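Local coordinates for hydroxylase (Rhodococcus sp., PDB 2OR0), which probably acts as a flavin-dependent hydroxylase of the acyl-CoA dehydrogenase-like family, inserting one atom of molecular oxygen into its substrate, at residues G100-H105 and D126-S131; F154-D159 and T207-L212; D191-E196 and D211-G216. All coordinates share one frame; numbering follows the deposited sequence. Where two conformers were deposited one is given.

Interaction 1. Residues G100-H105 and D126-S131; sequences GIVGVH and DTWMAS
The imidazole of H105 meets the backbone of M129 to S131, and its ND1 donates to M129 O over 2.7 Å. The bond is bent, at 137° about the hydrogen: the nitrogen stands above the carbonyl plane rather than in it, and the oxygen is tilted a little from the plane of the ring. Further round the ring, NE2 approaches S131 CB at 3.5 Å, while A130 O lies over one face. I101 O also lies over a face, centred 3.3 Å above the ring plane, so two backbone carbonyls attend the ring. V102 lies against the accepting oxygen: its CG1, anti to the backbone N at chi1 179°, reaches M129 O at 3.4 Å and meets W128 CB at 3.8 Å, and a branched side chain suits a spot with two neighbours. M129, a selenomethionine, bends near its selenium and packs its end on the backbone side of H105, CE within 3.9 Å of H105 CB. Replacing H105 by an alanine would probably cost M129 O its imidazole donor and leave the carbonyls of I101 and A130 without the flat group they pack on. One water adds a second link, donating to V102 O and accepting from M129 N. Further out, the type I turn V102-H105 carries the chain from helix 93-102 to H105, and A130 pairs with strand 163-170. The contact thus ties the N-terminal helices to the start of the beta domain, a junction belonging to the acyl-CoA dehydrogenase fold.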
ATOM      1  N   GLY A 100       1.164  -1.867  -4.318  1.00 29.10           N
ATOM      2  CA  GLY A 100       1.011  -2.092  -2.894  1.00 28.08           C
ATOM      3  C   GLY A 100      -0.367  -1.939  -2.275  1.00 28.57           C
ATOM      4  O   GLY A 100      -0.593  -2.454  -1.186  1.00 28.00           O
ATOM      5  N   ILE A 101      -1.275  -1.216  -2.941  1.00 28.83           N
ATOM      6  CA  ILE A 101      -2.643  -0.988  -2.447  1.00 28.97           C
ATOM      7  C   ILE A 101      -3.616  -1.943  -3.136  1.00 28.43           C
ATOM      8  O   ILE A 101      -4.300  -2.712  -2.483  1.00 28.84           O
ATOM      9  CB  ILE A 101      -3.136   0.493  -2.733  1.00 29.58           C
ATOM     10  CG1 ILE A 101      -2.264   1.522  -2.025  1.00 32.43           C
ATOM     11  CG2 ILE A 101      -4.609   0.684  -2.337  1.00 29.30           C
ATOM     12  CD1 ILE A 101      -2.859   2.086  -0.721  1.00 34.67           C
ATOM     13  N   VAL A 102      -3.698  -1.844  -4.455  1.00 28.70           N
ATOM     14  CA  VAL A 102      -4.576  -2.682  -5.254  1.00 29.29           C
ATOM     15  C   VAL A 102      -4.140  -4.158  -5.066  1.00 29.86           C
ATOM     16  O   VAL A 102      -4.990  -5.042  -4.964  1.00 29.31           O
ATOM     17  CB  VAL A 102      -4.578  -2.253  -6.738  1.00 29.25           C
ATOM     18  CG1 VAL A 102      -5.476  -3.142  -7.587  1.00 30.48           C
ATOM     19  CG2 VAL A 102      -5.057  -0.801  -6.885  1.00 30.36           C
ATOM     20  N   GLY A 103      -2.819  -4.379  -4.932  1.00 28.98           N
ATOM     21  CA  GLY A 103      -2.247  -5.698  -4.664  1.00 28.99           C
ATOM     22  C   GLY A 103      -2.598  -6.382  -3.361  1.00 29.07           C
ATOM     23  O   GLY A 103      -2.444  -7.600  -3.243  1.00 29.95           O
ATOM     24  N   VAL A 104      -3.050  -5.623  -2.370  1.00 28.19           N
ATOM     25  CA  VAL A 104      -3.456  -6.205  -1.110  1.00 28.39           C
ATOM     26  C   VAL A 104      -4.923  -6.690  -1.102  1.00 29.34           C
ATOM     27  O   VAL A 104      -5.316  -7.548  -0.287  1.00 29.19           O
ATOM     28  CB  VAL A 104      -3.171  -5.208   0.050  1.00 29.34           C
ATOM     29  CG1 VAL A 104      -3.993  -5.526   1.281  1.00 29.60           C
ATOM     30  CG2 VAL A 104      -1.688  -5.272   0.406  1.00 27.30           C
ATOM     31  N   HIS A 105      -5.736  -6.123  -1.992  1.00 29.28           N
ATOM     32  CA  HIS A 105      -7.167  -6.448  -2.020  1.00 29.43           C
ATOM     33  C   HIS A 105      -7.461  -7.949  -2.286  1.00 29.25           C
ATOM     34  O   HIS A 105      -8.352  -8.495  -1.627  1.00 29.49           O
ATOM     35  CB  HIS A 105      -7.931  -5.513  -2.964  1.00 29.10           C
ATOM     36  CG  HIS A 105      -7.805  -4.060  -2.598  1.00 29.51           C
ATOM     37  ND1 HIS A 105      -7.631  -3.068  -3.535  1.00 31.63           N
ATOM     38  CD2 HIS A 105      -7.780  -3.441  -1.393  1.00 31.18           C
ATOM     39  CE1 HIS A 105      -7.527  -1.898  -2.928  1.00 31.05           C
ATOM     40  NE2 HIS A 105      -7.609  -2.099  -1.626  1.00 31.35           N
ATOM     41  N   ASP A 126      -7.693 -10.955 -13.882  1.00 39.56           N
ATOM     42  CA  ASP A 126      -7.001  -9.672 -13.857  1.00 39.20           C
ATOM     43  C   ASP A 126      -7.913  -8.479 -13.557  1.00 38.45           C
ATOM     44  O   ASP A 126      -7.559  -7.334 -13.849  1.00 38.67           O
ATOM     45  CB  ASP A 126      -6.242  -9.439 -15.169  1.00 39.02           C
ATOM     46  CG  ASP A 126      -4.945 -10.226 -15.238  1.00 40.09           C
ATOM     47  OD1 ASP A 126      -4.289 -10.402 -14.186  1.00 39.03           O
ATOM     48  OD2 ASP A 126      -4.582 -10.663 -16.350  1.00 40.20           O
ATOM     49  N   THR A 127      -9.067  -8.756 -12.961  1.00 37.74           N
ATOM     50  CA  THR A 127      -9.995  -7.726 -12.508  1.00 37.10           C
ATOM     51  C   THR A 127      -9.462  -7.155 -11.202  1.00 36.57           C
ATOM     52  O   THR A 127      -9.166  -7.919 -10.265  1.00 37.10           O
ATOM     53  CB  THR A 127     -11.415  -8.320 -12.290  1.00 37.00           C
ATOM     54  OG1 THR A 127     -11.894  -8.844 -13.530  1.00 37.08           O
ATOM     55  CG2 THR A 127     -12.392  -7.262 -11.797  1.00 35.69           C
ATOM     56  N   TRP A 128      -9.337  -5.826 -11.148  1.00 35.58           N
ATOM     57  CA  TRP A 128      -8.815  -5.127  -9.961  1.00 34.25           C
ATOM     58  C   TRP A 128      -9.900  -4.517  -9.087  1.00 34.04           C
ATOM     59  O   TRP A 128     -10.948  -4.071  -9.587  1.00 33.25           O
ATOM     60  CB  TRP A 128      -7.859  -3.996 -10.357  1.00 33.42           C
ATOM     61  CG  TRP A 128      -6.621  -4.414 -11.063  1.00 34.01           C
ATOM     62  CD1 TRP A 128      -6.171  -5.698 -11.281  1.00 32.93           C
ATOM     63  CD2 TRP A 128      -5.624  -3.539 -11.623  1.00 33.41           C
ATOM     64  NE1 TRP A 128      -4.979  -5.671 -11.974  1.00 32.38           N
ATOM     65  CE2 TRP A 128      -4.615  -4.362 -12.189  1.00 33.09           C
ATOM     66  CE3 TRP A 128      -5.489  -2.143 -11.704  1.00 33.30           C
ATOM     67  CZ2 TRP A 128      -3.474  -3.827 -12.830  1.00 32.45           C
ATOM     68  CZ3 TRP A 128      -4.362  -1.608 -12.354  1.00 32.70           C
ATOM     69  CH2 TRP A 128      -3.364  -2.459 -12.897  1.00 33.46           C
HETATM   70  N   MSE A 129      -9.616  -4.482  -7.780  1.00 33.52           N
HETATM   71  CA  MSE A 129     -10.426  -3.765  -6.815  1.00 33.84           C
HETATM   72  C   MSE A 129      -9.695  -2.503  -6.339  1.00 33.19           C
HETATM   73  O   MSE A 129      -8.480  -2.533  -6.086  1.00 32.14           O
HETATM   74  CB  MSE A 129     -10.752  -4.637  -5.604  1.00 32.94           C
HETATM   75  CG  MSE A 129     -11.575  -5.876  -5.907  1.00 34.58           C
HETATM   76 SE   MSE A 129     -11.373  -7.108  -4.438  0.75 36.54          SE
HETATM   77  CE  MSE A 129      -9.842  -8.017  -5.284  1.00 35.66           C
ATOM     78  N   ALA A 130     -10.469  -1.420  -6.201  1.00 32.62           N
ATOM     79  CA  ALA A 130     -10.030  -0.149  -5.606  1.00 32.33           C
ATOM     80  C   ALA A 130     -10.413  -0.086  -4.142  1.00 32.08           C
ATOM     81  O   ALA A 130     -11.303  -0.814  -3.683  1.00 33.29           O
ATOM     82  CB  ALA A 130     -10.645   1.061  -6.363  1.00 31.67           C
ATOM     83  N   SER A 131      -9.712   0.766  -3.407  1.00 31.63           N
ATOM     84  CA  SER A 131      -9.936   1.091  -2.008  0.50 31.38           C
ATOM     85  C   SER A 131     -10.719   2.418  -1.931  1.00 30.79           C
ATOM     86  O   SER A 131     -11.188   2.942  -2.949  1.00 31.36           O
ATOM     87  CB  SER A 131      -8.555   1.250  -1.319  0.50 31.41           C
ATOM     88  OG  SER A 131      -7.799   2.334  -1.901  0.50 30.73           O
TER
HETATM   89  O   HOH W   1      -7.337  -5.860  -6.723  1.00 30.08           O

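Interaction 2. Residues F154-D159 and T207-L212; sequences FSSGTD and TGSKDL
K210 reaches across to the D159 carboxylate with a side chain extended beyond CG. Its CB lies 4.2 Å from T158 CG2; CD then runs toward the carboxylate, CE comes to 3.5 Å from D159 OD2, and NZ closes a salt bridge of 2.9 Å to that same oxygen, on its syn lone pair. A weaker bond goes to D159 OD1. The two side chains cross at about a right angle, and E196 gives the ammonium a second carboxylate. A lysine suits this place: its long arm carries a positive charge from the strand to D159 in the short 3-10 segment. At the other end, S156 OG and S209 OG share a 2.9 Å hydrogen bond, and W97 NE1 also bonds to S156 OG. S209 CB packs on F154 CD2 at 3.6 Å. Between these ends the backbones join through G157 N to T207 O, 2.8 Å, and S155 N to K210 O. G157 and G208 both take positive phi values, which glycine adopts readily. L212 lays its methyls against small polar side chains, CD2 3.4 Å from T158 OG1 and CD1 near S155 OG. Two waters bridge the segments: one links F154 N, S209 O and D211 OD1, the other D159 N, D159 OD2 and G208 O. The chemistry is therefore mostly polar although largely buried: its groups find partners within the contact or just outside it, S155 OG at S131 O, T207 OG1 at L204 O and D211 OD2 at R151, and the carboxylates of D159 and E196 would be expected to favour a charged K210.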
ATOM      1  N   PHE A 154      -9.067   9.198  -1.678  1.00 29.67           N
ATOM      2  CA  PHE A 154      -7.825   8.422  -1.791  1.00 30.48           C
ATOM      3  C   PHE A 154      -8.081   7.015  -2.364  1.00 30.01           C
ATOM      4  O   PHE A 154      -7.505   6.040  -1.881  1.00 29.37           O
ATOM      5  CB  PHE A 154      -7.099   8.328  -0.428  1.00 31.29           C
ATOM      6  CG  PHE A 154      -5.564   8.423  -0.494  1.00 36.33           C
ATOM      7  CD1 PHE A 154      -4.865   9.233   0.428  1.00 39.67           C
ATOM      8  CD2 PHE A 154      -4.806   7.666  -1.413  1.00 38.95           C
ATOM      9  CE1 PHE A 154      -3.436   9.299   0.415  1.00 39.93           C
ATOM     10  CE2 PHE A 154      -3.394   7.745  -1.444  1.00 37.39           C
ATOM     11  CZ  PHE A 154      -2.710   8.556  -0.535  1.00 36.71           C
ATOM     12  N   SER A 155      -8.922   6.919  -3.399  1.00 28.99           N
ATOM     13  CA  SER A 155      -9.157   5.629  -4.063  1.00 29.41           C
ATOM     14  C   SER A 155      -8.082   5.362  -5.123  1.00 29.31           C
ATOM     15  O   SER A 155      -8.282   5.638  -6.300  1.00 29.55           O
ATOM     16  CB  SER A 155     -10.564   5.586  -4.676  1.00 29.70           C
ATOM     17  OG  SER A 155     -10.843   4.313  -5.254  1.00 30.94           O
ATOM     18  N   SER A 156      -6.933   4.819  -4.702  1.00 29.59           N
ATOM     19  CA  SER A 156      -5.759   4.712  -5.584  1.00 29.82           C
ATOM     20  C   SER A 156      -6.011   3.795  -6.771  1.00 29.89           C
ATOM     21  O   SER A 156      -6.555   2.713  -6.591  1.00 30.04           O
ATOM     22  CB  SER A 156      -4.538   4.192  -4.795  1.00 30.11           C
ATOM     23  OG  SER A 156      -4.258   5.040  -3.706  1.00 31.79           O
ATOM     24  N   GLY A 157      -5.590   4.215  -7.970  1.00 30.72           N
ATOM     25  CA  GLY A 157      -5.702   3.381  -9.175  1.00 30.97           C
ATOM     26  C   GLY A 157      -7.137   3.159  -9.659  1.00 31.81           C
ATOM     27  O   GLY A 157      -7.380   2.312 -10.510  1.00 32.61           O
ATOM     28  N   THR A 158      -8.081   3.940  -9.131  1.00 31.99           N
ATOM     29  CA  THR A 158      -9.517   3.664  -9.268  1.00 30.83           C
ATOM     30  C   THR A 158     -10.050   3.598 -10.711  1.00 31.79           C
ATOM     31  O   THR A 158     -10.940   2.786 -10.994  1.00 30.80           O
ATOM     32  CB  THR A 158     -10.370   4.612  -8.368  1.00 31.30           C
ATOM     33  OG1 THR A 158     -11.625   3.998  -8.080  1.00 30.25           O
ATOM     34  CG2 THR A 158     -10.587   5.996  -8.989  1.00 27.97           C
ATOM     35  N   ASP A 159      -9.494   4.421 -11.607  1.00 31.61           N
ATOM     36  CA  ASP A 159      -9.868   4.389 -13.025  1.00 33.22           C
ATOM     37  C   ASP A 159      -9.616   3.032 -13.677  1.00 33.65           C
ATOM     38  O   ASP A 159     -10.168   2.738 -14.745  1.00 33.09           O
ATOM     39  CB  ASP A 159      -9.102   5.458 -13.820  1.00 33.54           C
ATOM     40  CG  ASP A 159      -9.490   6.877 -13.417  1.00 35.72           C
ATOM     41  OD1 ASP A 159     -10.684   7.214 -13.536  1.00 35.87           O
ATOM     42  OD2 ASP A 159      -8.604   7.651 -12.976  1.00 39.49           O
ATOM     43  N   THR A 207      -1.110   8.251  -9.249  1.00 26.59           N
ATOM     44  CA  THR A 207      -1.946   7.186  -8.688  1.00 26.17           C
ATOM     45  C   THR A 207      -3.441   7.373  -9.024  1.00 27.02           C
ATOM     46  O   THR A 207      -4.226   6.406  -9.016  1.00 27.84           O
ATOM     47  CB  THR A 207      -1.761   7.035  -7.154  1.00 26.99           C
ATOM     48  OG1 THR A 207      -2.212   8.212  -6.465  1.00 24.88           O
ATOM     49  CG2 THR A 207      -0.275   6.758  -6.794  1.00 24.24           C
ATOM     50  N   GLY A 208      -3.815   8.617  -9.321  1.00 26.81           N
ATOM     51  CA  GLY A 208      -5.186   8.982  -9.613  1.00 26.73           C
ATOM     52  C   GLY A 208      -6.094   8.543  -8.503  1.00 26.10           C
ATOM     53  O   GLY A 208      -7.096   7.894  -8.770  1.00 27.22           O
ATOM     54  N   SER A 209      -5.757   8.917  -7.262  1.00 26.06           N
ATOM     55  CA  SER A 209      -6.490   8.497  -6.085  1.00 24.96           C
ATOM     56  C   SER A 209      -7.716   9.390  -5.809  1.00 25.39           C
ATOM     57  O   SER A 209      -7.826  10.040  -4.762  1.00 25.57           O
ATOM     58  CB  SER A 209      -5.561   8.417  -4.875  1.00 25.39           C
ATOM     59  OG  SER A 209      -4.451   7.568  -5.137  1.00 24.75           O
ATOM     60  N   LYS A 210      -8.648   9.357  -6.748  1.00 25.60           N
ATOM     61  CA  LYS A 210      -9.863  10.192  -6.745  1.00 26.44           C
ATOM     62  C   LYS A 210     -10.874   9.799  -5.668  1.00 26.83           C
ATOM     63  O   LYS A 210     -10.769   8.716  -5.076  1.00 26.28           O
ATOM     64  CB  LYS A 210     -10.507  10.154  -8.141  1.00 25.84           C
ATOM     65  CG  LYS A 210      -9.683  10.884  -9.215  1.00 26.66           C
ATOM     66  CD  LYS A 210     -10.131  10.456 -10.608  1.00 29.12           C
ATOM     67  CE  LYS A 210      -9.182  10.901 -11.693  1.00 34.76           C
ATOM     68  NZ  LYS A 210      -9.637  10.320 -12.992  1.00 38.38           N
ATOM     69  N   ASP A 211     -11.804  10.718  -5.379  1.00 26.92           N
ATOM     70  CA  ASP A 211     -12.948  10.449  -4.524  1.00 27.91           C
ATOM     71  C   ASP A 211     -13.946   9.531  -5.235  1.00 28.31           C
ATOM     72  O   ASP A 211     -14.086   9.575  -6.465  1.00 28.47           O
ATOM     73  CB  ASP A 211     -13.683  11.757  -4.171  1.00 27.76           C
ATOM     74  CG  ASP A 211     -12.912  12.635  -3.163  1.00 29.95           C
ATOM     75  OD1 ASP A 211     -11.687  12.415  -2.899  1.00 30.32           O
ATOM     76  OD2 ASP A 211     -13.548  13.573  -2.639  1.00 29.58           O
ATOM     77  N   LEU A 212     -14.652   8.731  -4.447  1.00 28.89           N
ATOM     78  CA  LEU A 212     -15.787   7.941  -4.919  1.00 28.55           C
ATOM     79  C   LEU A 212     -17.031   8.347  -4.135  1.00 28.61           C
ATOM     80  O   LEU A 212     -16.957   8.561  -2.929  1.00 27.98           O
ATOM     81  CB  LEU A 212     -15.549   6.439  -4.665  1.00 28.90           C
ATOM     82  CG  LEU A 212     -14.348   5.649  -5.212  1.00 30.25           C
ATOM     83  CD1 LEU A 212     -14.558   4.153  -4.998  1.00 30.27           C
ATOM     84  CD2 LEU A 212     -14.049   5.931  -6.681  1.00 31.78           C
TER
HETATM   85  O   HOH W   2      -9.118  11.571  -3.073  1.00 27.63           O
HETATM   86  O   HOH W   3      -7.205   6.312 -11.307  1.00 31.78           O

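Interaction 3. Residues D191-E196 and D211-G216; sequences DYQIVE and DLIVDG
Q193 and I213 form a hydrogen-bonded pair, next to the non-hydrogen-bonded pair I194-L212, in two antiparallel strands, 193-195 and 211-214, whose short axes approach to 4.6 Å with 142° between their directions. They belong to the beta domain of an acyl-CoA dehydrogenase-like fold, where 211-214 lies between 193-195 and the long strand 145-155. Q193 N donates to I213 O, and I213 N returns to Q193 O at 2.8 Å. One step on, V195 N gives D211 O a nearly straight bond of 169°; D211 N turns instead to T198 OG1. On the face carrying I194 and L212, the leucine is buried against A164 and L166 of strand 163-170. I194 lies beside it and points the same way, I194 CG1 to L212 CD2 3.7 Å. The other methyl of L212, CD1, sits over one face of the Y192 ring, 4.2 Å from the centroid, in a CH-pi contact. Y192 gains this position because CG stands between the backbone N and the carbonyl carbon (chi1 57°), which swings the ring over the leucine and against A164 and L187. An aromatic is well placed here, since its broad face accepts a methyl of the leucine's branched end. V214, a beta-branched residue at home in a strand, brings CG2 to Y192 CB at 3.6 Å. The face carrying Q193, V195 and I213 is more open to solvent and mixes polar with apolar groups. V195 CG2 meets I213 CD1 at 3.8 Å. Q193 is exposed, a place where a polar residue is tolerated, and its extended chain lays the amide alongside the I213 side chain, with NE2 3.6 Å from I213 CB.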
ATOM      1  N   ASP A 191     -22.068   0.561  -9.542  1.00 34.11           N
ATOM      2  CA  ASP A 191     -22.786   1.046  -8.376  1.00 33.42           C
ATOM      3  C   ASP A 191     -22.151   2.245  -7.660  1.00 32.43           C
ATOM      4  O   ASP A 191     -22.590   2.613  -6.583  1.00 31.80           O
ATOM      5  CB  ASP A 191     -23.015  -0.092  -7.391  1.00 33.81           C
ATOM      6  CG  ASP A 191     -24.126  -1.066  -7.852  1.00 36.07           C
ATOM      7  OD1 ASP A 191     -24.833  -0.765  -8.847  1.00 39.32           O
ATOM      8  OD2 ASP A 191     -24.289  -2.129  -7.200  1.00 37.44           O
ATOM      9  N   TYR A 192     -21.133   2.860  -8.257  1.00 31.71           N
ATOM     10  CA  TYR A 192     -20.571   4.100  -7.672  1.00 31.49           C
ATOM     11  C   TYR A 192     -20.070   5.062  -8.724  1.00 31.33           C
ATOM     12  O   TYR A 192     -20.038   4.753  -9.914  1.00 30.61           O
ATOM     13  CB  TYR A 192     -19.482   3.811  -6.613  1.00 31.09           C
ATOM     14  CG  TYR A 192     -18.307   2.968  -7.118  1.00 30.47           C
ATOM     15  CD1 TYR A 192     -17.234   3.554  -7.792  1.00 29.73           C
ATOM     16  CD2 TYR A 192     -18.276   1.593  -6.908  1.00 28.76           C
ATOM     17  CE1 TYR A 192     -16.162   2.792  -8.251  1.00 29.46           C
ATOM     18  CE2 TYR A 192     -17.221   0.818  -7.362  1.00 30.10           C
ATOM     19  CZ  TYR A 192     -16.161   1.419  -8.034  1.00 31.67           C
ATOM     20  OH  TYR A 192     -15.104   0.646  -8.485  1.00 31.00           O
ATOM     21  N   GLN A 193     -19.679   6.237  -8.256  1.00 32.27           N
ATOM     22  CA  GLN A 193     -19.253   7.318  -9.119  1.00 34.09           C
ATOM     23  C   GLN A 193     -17.843   7.741  -8.699  1.00 32.11           C
ATOM     24  O   GLN A 193     -17.578   7.956  -7.523  1.00 31.41           O
ATOM     25  CB  GLN A 193     -20.239   8.514  -8.998  1.00 33.28           C
ATOM     26  CG  GLN A 193     -19.815   9.779  -9.771  1.00 37.95           C
ATOM     27  CD  GLN A 193     -20.326  11.130  -9.176  1.00 39.30           C
ATOM     28  OE1 GLN A 193     -20.054  12.219  -9.741  1.00 47.86           O
ATOM     29  NE2 GLN A 193     -21.052  11.065  -8.054  1.00 43.93           N
ATOM     30  N   ILE A 194     -16.973   7.860  -9.690  1.00 31.95           N
ATOM     31  CA  ILE A 194     -15.613   8.378  -9.532  1.00 32.00           C
ATOM     32  C   ILE A 194     -15.717   9.895  -9.731  1.00 31.74           C
ATOM     33  O   ILE A 194     -16.161  10.350 -10.788  1.00 31.92           O
ATOM     34  CB  ILE A 194     -14.642   7.757 -10.589  1.00 31.66           C
ATOM     35  CG1 ILE A 194     -14.472   6.238 -10.368  1.00 32.64           C
ATOM     36  CG2 ILE A 194     -13.266   8.434 -10.553  1.00 31.65           C
ATOM     37  CD1 ILE A 194     -13.725   5.489 -11.513  1.00 31.68           C
ATOM     38  N   VAL A 195     -15.346  10.671  -8.720  1.00 31.69           N
ATOM     39  CA  VAL A 195     -15.431  12.139  -8.826  1.00 31.17           C
ATOM     40  C   VAL A 195     -14.169  12.716  -9.479  1.00 31.90           C
ATOM     41  O   VAL A 195     -13.070  12.593  -8.932  1.00 31.90           O
ATOM     42  CB  VAL A 195     -15.735  12.781  -7.465  1.00 30.76           C
ATOM     43  CG1 VAL A 195     -16.089  14.276  -7.607  1.00 30.83           C
ATOM     44  CG2 VAL A 195     -16.871  12.057  -6.795  1.00 30.81           C
ATOM     45  N   GLU A 196     -14.329  13.338 -10.653  1.00 32.13           N
ATOM     46  CA  GLU A 196     -13.200  13.962 -11.364  1.00 33.59           C
ATOM     47  C   GLU A 196     -12.666  15.196 -10.633  1.00 32.76           C
ATOM     48  O   GLU A 196     -13.380  15.819  -9.844  1.00 31.75           O
ATOM     49  CB  GLU A 196     -13.588  14.339 -12.818  1.00 34.94           C
ATOM     50  CG  GLU A 196     -13.716  13.158 -13.798  1.00 40.09           C
ATOM     51  CD  GLU A 196     -12.503  12.189 -13.766  1.00 45.07           C
ATOM     52  OE1 GLU A 196     -11.335  12.651 -13.896  1.00 48.01           O
ATOM     53  OE2 GLU A 196     -12.726  10.966 -13.609  1.00 46.65           O
ATOM     54  N   ASP A 211     -11.804  10.718  -5.379  1.00 26.92           N
ATOM     55  CA  ASP A 211     -12.948  10.449  -4.524  1.00 27.91           C
ATOM     56  C   ASP A 211     -13.946   9.531  -5.235  1.00 28.31           C
ATOM     57  O   ASP A 211     -14.086   9.575  -6.465  1.00 28.47           O
ATOM     58  CB  ASP A 211     -13.683  11.757  -4.171  1.00 27.76           C
ATOM     59  CG  ASP A 211     -12.912  12.635  -3.163  1.00 29.95           C
ATOM     60  OD1 ASP A 211     -11.687  12.415  -2.899  1.00 30.32           O
ATOM     61  OD2 ASP A 211     -13.548  13.573  -2.639  1.00 29.58           O
ATOM     62  N   LEU A 212     -14.652   8.731  -4.447  1.00 28.89           N
ATOM     63  CA  LEU A 212     -15.787   7.941  -4.919  1.00 28.55           C
ATOM     64  C   LEU A 212     -17.031   8.347  -4.135  1.00 28.61           C
ATOM     65  O   LEU A 212     -16.957   8.561  -2.929  1.00 27.98           O
ATOM     66  CB  LEU A 212     -15.549   6.439  -4.665  1.00 28.90           C
ATOM     67  CG  LEU A 212     -14.348   5.649  -5.212  1.00 30.25           C
ATOM     68  CD1 LEU A 212     -14.558   4.153  -4.998  1.00 30.27           C
ATOM     69  CD2 LEU A 212     -14.049   5.931  -6.681  1.00 31.78           C
ATOM     70  N   ILE A 213     -18.174   8.405  -4.821  1.00 28.85           N
ATOM     71  CA  ILE A 213     -19.473   8.686  -4.188  1.00 29.48           C
ATOM     72  C   ILE A 213     -20.467   7.544  -4.433  1.00 29.38           C
ATOM     73  O   ILE A 213     -20.576   7.040  -5.552  1.00 28.68           O
ATOM     74  CB  ILE A 213     -20.106  10.010  -4.708  1.00 29.11           C
ATOM     75  CG1 ILE A 213     -19.406  11.210  -4.071  1.00 30.19           C
ATOM     76  CG2 ILE A 213     -21.603  10.111  -4.296  1.00 29.72           C
ATOM     77  CD1 ILE A 213     -19.916  12.564  -4.601  1.00 30.55           C
ATOM     78  N   VAL A 214     -21.187   7.167  -3.383  1.00 29.79           N
ATOM     79  CA  VAL A 214     -22.318   6.240  -3.487  1.00 30.52           C
ATOM     80  C   VAL A 214     -23.577   6.942  -2.944  1.00 31.41           C
ATOM     81  O   VAL A 214     -23.566   7.453  -1.815  1.00 31.19           O
ATOM     82  CB  VAL A 214     -22.020   4.894  -2.731  1.00 30.69           C
ATOM     83  CG1 VAL A 214     -23.187   3.909  -2.869  1.00 31.39           C
ATOM     84  CG2 VAL A 214     -20.743   4.228  -3.275  1.00 28.82           C
ATOM     85  N   ASP A 215     -24.646   6.974  -3.751  1.00 32.20           N
ATOM     86  CA  ASP A 215     -25.913   7.631  -3.362  1.00 33.06           C
ATOM     87  C   ASP A 215     -26.882   6.716  -2.600  1.00 33.47           C
ATOM     88  O   ASP A 215     -27.643   7.189  -1.737  1.00 34.12           O
ATOM     89  CB  ASP A 215     -26.632   8.238  -4.585  1.00 33.24           C
ATOM     90  CG  ASP A 215     -26.048   9.578  -5.008  1.00 34.95           C
ATOM     91  OD1 ASP A 215     -25.298  10.173  -4.210  1.00 34.31           O
ATOM     92  OD2 ASP A 215     -26.320  10.031  -6.152  1.00 36.83           O
ATOM     93  N   GLY A 216     -26.850   5.416  -2.907  1.00 33.18           N
ATOM     94  CA  GLY A 216     -27.680   4.412  -2.229  1.00 32.12           C
ATOM     95  C   GLY A 216     -27.660   3.119  -3.032  1.00 32.37           C
ATOM     96  O   GLY A 216     -28.592   2.826  -3.805  1.00 31.96           O
TER

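Overall arrangement
The three contacts follow one sheet outward from the helical domain. Interaction 1 brings in strand 129-130, and its centre lies about 11 Å from that of interaction 2; S131 O and S155 OG meet at 2.7 Å, probably as a hydrogen bond. Interactions 2 and 3, also with centres about 11 Å apart, share D211 and L212, so strand 210-214 serves both. They are also tied by the salt bridge K210 NZ to E196 OE1, 3.0 Å. Interactions 1 and 3 are farther apart, centre to centre about 18 Å, and brush where L212 CD1 nears S131 O. In relatives the flavin binds between the beta and helical domains, and the same is likely here.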